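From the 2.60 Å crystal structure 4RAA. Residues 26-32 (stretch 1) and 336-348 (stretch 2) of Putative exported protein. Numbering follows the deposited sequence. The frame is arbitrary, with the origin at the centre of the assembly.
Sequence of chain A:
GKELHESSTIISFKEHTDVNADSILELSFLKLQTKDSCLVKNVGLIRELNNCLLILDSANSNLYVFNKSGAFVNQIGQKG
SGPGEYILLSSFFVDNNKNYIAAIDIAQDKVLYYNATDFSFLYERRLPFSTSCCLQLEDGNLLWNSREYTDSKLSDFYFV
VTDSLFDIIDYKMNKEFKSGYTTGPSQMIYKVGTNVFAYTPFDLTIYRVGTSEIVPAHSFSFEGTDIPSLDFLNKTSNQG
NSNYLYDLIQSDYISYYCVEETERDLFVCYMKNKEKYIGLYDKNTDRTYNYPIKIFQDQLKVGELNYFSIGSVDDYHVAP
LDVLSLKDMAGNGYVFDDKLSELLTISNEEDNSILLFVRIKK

Stretch 1 26-32: ELSFLKL
Stretch 2 336-348: FDDKLSELLTISN

A β-strand segment lies almost parallel to an α-helix and is joined to it by a small apolar contact, centred on one phenylalanine ring and closed at its C-terminal end by a single lysine–serine hydrogen bond. The partners are more than 300 residues apart in sequence, yet the strand through Glu26 to Leu30 and the helix run in the same direction, their axes inclined by 8° and 8.4 Å apart at closest approach. The register is set by Phe29 beside Leu340, with CA of Phe29 6.5 Å from CA of Leu340, and by Lys31 beside Leu343, with CA of Lys31 7.0 Å from CA of Leu343.

The strand is extended, with phi from -94° to -163° and psi from 123° to 163°. Its alternation supplies the first rule: Leu27, Phe29 and Lys31 point their CA-to-CB bonds toward the helix, while Ser28 and Leu30 point away. Helical phi/psi values, near -65°/-40°, run from Asp338 onward through Leu344. Lys339 and Leu343, one turn apart, point toward the strand; Leu340 lies sideways between them, and Asp337, just before the helix, also points toward it. Together the two stretches bury 427 Å².

Phe29 is buried and gives the largest share of that area. With chi1 -64° (m) and chi2 -79°, its ring presents one face to Leu340, whose CB sits 3.9 Å from the centroid of the Phe29 ring and 16° off the normal, a CH-pi contact; CZ of Phe29 is 3.8 Å from CB of Leu340. Leu340 (t, p) directs its CB bond sideways, so a methylene close to the backbone covers the ring. At the ring edge, CG of Lys339 approaches CD2 of Phe29 at 4.2 Å, an aliphatic use of a lysine that is otherwise exposed. Leu343 (m, t) packs against the strand near the base of the ring, its CD1 3.7 Å from CB of Phe29 and its CD2 4.1 Å from CB of Lys31.

Asp337 (chi1 t) serves the start of the helix. As N-cap it accepts weak hydrogen bonds at OD1 from N of Lys339 (2.8 Å) and N of Leu340 (3.3 Å), occupying amides that the first turn leaves without backbone acceptors. The same carboxylate borders the apolar cluster: OD1 lies 3.7 Å from CE2 of Phe29, and OD2 lies 3.8 Å from CD2 of Leu27 (m, p).

At the other end, Lys31 reaches past Leu343 with chi1 to chi3 all t and chi4 at 52° (p). A long side chain suits this place, because its ammonium must span from the strand to the residues following the helix. There NZ of Lys31 donates to OG of Ser347 at 2.7 Å. Ser347 (chi1 m), buried with its CB bond toward the strand, in turn donates from OG to O of Leu343 at 2.6 Å. One small hydroxyl thus relays the lysine to the helix backbone, while NZ is also hydrogen-bonded elsewhere in the structure.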

# COMPACT_ATOMS: atom_id res chain seq x y z
N GLU A 26 -19.02 21.16 33.94
CA GLU A 26 -17.77 21.16 34.72
C GLU A 26 -16.62 21.42 33.74
O GLU A 26 -16.53 20.76 32.70
CB GLU A 26 -17.55 19.88 35.53
CG GLU A 26 -17.44 18.56 34.77
CD GLU A 26 -17.31 17.35 35.71
OE1 GLU A 26 -16.68 17.48 36.78
OE2 GLU A 26 -17.82 16.26 35.36
N LEU A 27 -15.76 22.37 34.11
CA LEU A 27 -14.65 22.86 33.29
C LEU A 27 -13.29 22.41 33.79
O LEU A 27 -13.12 22.00 34.94
CB LEU A 27 -14.65 24.40 33.26
CG LEU A 27 -15.56 25.14 32.28
CD1 LEU A 27 -16.94 24.52 32.15
CD2 LEU A 27 -15.64 26.61 32.66
N SER A 28 -12.34 22.54 32.89
CA SER A 28 -10.94 22.29 33.16
C SER A 28 -10.15 22.95 32.04
O SER A 28 -10.66 23.10 30.92
CB SER A 28 -10.66 20.79 33.23
OG SER A 28 -9.29 20.55 33.47
N PHE A 29 -8.92 23.37 32.34
CA PHE A 29 -8.05 24.03 31.38
C PHE A 29 -6.66 23.40 31.35
O PHE A 29 -6.19 22.87 32.36
CB PHE A 29 -7.94 25.52 31.70
CG PHE A 29 -9.24 26.25 31.58
CD1 PHE A 29 -9.72 26.64 30.33
CD2 PHE A 29 -9.99 26.58 32.72
CE1 PHE A 29 -10.92 27.34 30.21
CE2 PHE A 29 -11.19 27.28 32.60
CZ PHE A 29 -11.66 27.66 31.35
N LEU A 30 -6.02 23.44 30.18
CA LEU A 30 -4.68 22.90 29.99
C LEU A 30 -3.92 23.79 29.03
O LEU A 30 -4.42 24.10 27.95
CB LEU A 30 -4.75 21.50 29.41
CG LEU A 30 -3.45 20.71 29.24
CD1 LEU A 30 -2.72 20.55 30.57
CD2 LEU A 30 -3.75 19.36 28.62
N LYS A 31 -2.70 24.15 29.42
CA LYS A 31 -1.82 24.98 28.63
C LYS A 31 -0.89 24.08 27.80
O LYS A 31 -0.19 23.22 28.36
CB LYS A 31 -1.01 25.85 29.58
CG LYS A 31 -0.25 26.93 28.88
CD LYS A 31 0.43 27.88 29.83
CE LYS A 31 1.45 28.70 29.06
NZ LYS A 31 0.88 29.36 27.85
N LEU A 32 -0.90 24.25 26.48
CA LEU A 32 0.02 23.52 25.60
C LEU A 32 1.38 24.22 25.60
O LEU A 32 1.46 25.45 25.51
CB LEU A 32 -0.50 23.44 24.16
CG LEU A 32 -1.74 22.58 23.93
CD1 LEU A 32 -2.28 22.80 22.53
CD2 LEU A 32 -1.44 21.11 24.15
N PHE A 336 -12.89 36.99 33.47
CA PHE A 336 -12.52 35.57 33.18
C PHE A 336 -12.71 34.59 34.32
O PHE A 336 -12.88 34.98 35.47
CB PHE A 336 -11.04 35.45 32.72
CG PHE A 336 -10.83 35.75 31.28
CD1 PHE A 336 -11.31 34.89 30.31
CD2 PHE A 336 -10.12 36.88 30.88
CE1 PHE A 336 -11.12 35.16 28.96
CE2 PHE A 336 -9.92 37.15 29.53
CZ PHE A 336 -10.42 36.28 28.57
N ASP A 337 -12.67 33.30 33.98
CA ASP A 337 -12.75 32.17 34.94
C ASP A 337 -11.44 32.17 35.77
O ASP A 337 -10.38 32.46 35.22
CB ASP A 337 -12.97 30.84 34.18
CG ASP A 337 -12.86 29.58 35.08
OD1 ASP A 337 -11.76 29.28 35.60
OD2 ASP A 337 -13.87 28.84 35.18
N ASP A 338 -11.54 31.84 37.06
CA ASP A 338 -10.38 31.84 37.98
C ASP A 338 -9.21 31.03 37.44
O ASP A 338 -8.11 31.56 37.31
CB ASP A 338 -10.74 31.34 39.40
CG ASP A 338 -11.62 32.33 40.18
OD1 ASP A 338 -11.82 33.48 39.75
OD2 ASP A 338 -12.11 31.94 41.26
N LYS A 339 -9.46 29.76 37.09
CA LYS A 339 -8.39 28.89 36.59
C LYS A 339 -7.88 29.28 35.18
O LYS A 339 -6.68 29.10 34.90
CB LYS A 339 -8.76 27.39 36.69
CG LYS A 339 -7.67 26.41 36.22
CD LYS A 339 -6.29 26.60 36.90
CE LYS A 339 -5.14 25.95 36.14
NZ LYS A 339 -5.10 24.47 36.19
N LEU A 340 -8.75 29.82 34.32
CA LEU A 340 -8.32 30.29 32.98
C LEU A 340 -7.40 31.48 33.11
O LEU A 340 -6.32 31.50 32.50
CB LEU A 340 -9.51 30.68 32.10
CG LEU A 340 -9.22 31.18 30.67
CD1 LEU A 340 -8.36 30.20 29.87
CD2 LEU A 340 -10.52 31.45 29.93
N SER A 341 -7.82 32.47 33.91
CA SER A 341 -7.05 33.69 34.17
C SER A 341 -5.67 33.42 34.80
O SER A 341 -4.71 34.11 34.47
CB SER A 341 -7.85 34.65 35.06
OG SER A 341 -7.25 35.92 35.03
N GLU A 342 -5.60 32.41 35.68
CA GLU A 342 -4.35 31.93 36.31
C GLU A 342 -3.35 31.45 35.24
O GLU A 342 -2.18 31.85 35.27
CB GLU A 342 -4.68 30.83 37.33
CG GLU A 342 -3.54 30.09 38.03
CD GLU A 342 -4.10 29.06 39.01
OE1 GLU A 342 -4.65 29.47 40.06
OE2 GLU A 342 -4.01 27.84 38.73
N LEU A 343 -3.82 30.62 34.30
CA LEU A 343 -3.00 30.16 33.16
C LEU A 343 -2.71 31.28 32.14
O LEU A 343 -1.63 31.31 31.53
CB LEU A 343 -3.64 28.96 32.45
CG LEU A 343 -3.61 27.60 33.14
CD1 LEU A 343 -4.48 26.61 32.38
CD2 LEU A 343 -2.19 27.06 33.27
N LEU A 344 -3.68 32.18 31.95
CA LEU A 344 -3.59 33.31 30.99
C LEU A 344 -2.54 34.37 31.45
O LEU A 344 -1.85 34.99 30.63
CB LEU A 344 -5.00 33.93 30.79
CG LEU A 344 -5.46 34.66 29.53
CD1 LEU A 344 -5.35 33.75 28.33
CD2 LEU A 344 -6.91 35.12 29.69
N THR A 345 -2.43 34.55 32.77
CA THR A 345 -1.47 35.49 33.39
C THR A 345 -0.02 35.01 33.22
O THR A 345 0.87 35.84 33.03
CB THR A 345 -1.84 35.74 34.86
OG1 THR A 345 -3.14 36.33 34.92
CG2 THR A 345 -0.88 36.67 35.53
N ILE A 346 0.21 33.69 33.28
CA ILE A 346 1.54 33.07 33.04
C ILE A 346 1.83 32.72 31.55
O ILE A 346 2.85 32.09 31.25
CB ILE A 346 1.79 31.80 33.92
CG1 ILE A 346 0.88 30.61 33.54
CG2 ILE A 346 1.65 32.16 35.40
CD1 ILE A 346 1.31 29.26 34.10
N SER A 347 0.92 33.08 30.64
CA SER A 347 1.07 32.80 29.21
C SER A 347 1.60 34.03 28.48
O SER A 347 1.16 35.16 28.73
CB SER A 347 -0.27 32.40 28.57
OG SER A 347 -0.76 31.18 29.08
N ASN A 348 2.55 33.80 27.58
CA ASN A 348 3.08 34.83 26.71
C ASN A 348 2.08 35.07 25.58
O ASN A 348 1.28 34.18 25.26
CB ASN A 348 4.43 34.41 26.12
CG ASN A 348 5.50 34.26 27.18
OD1 ASN A 348 5.54 35.00 28.15
ND2 ASN A 348 6.38 33.29 26.99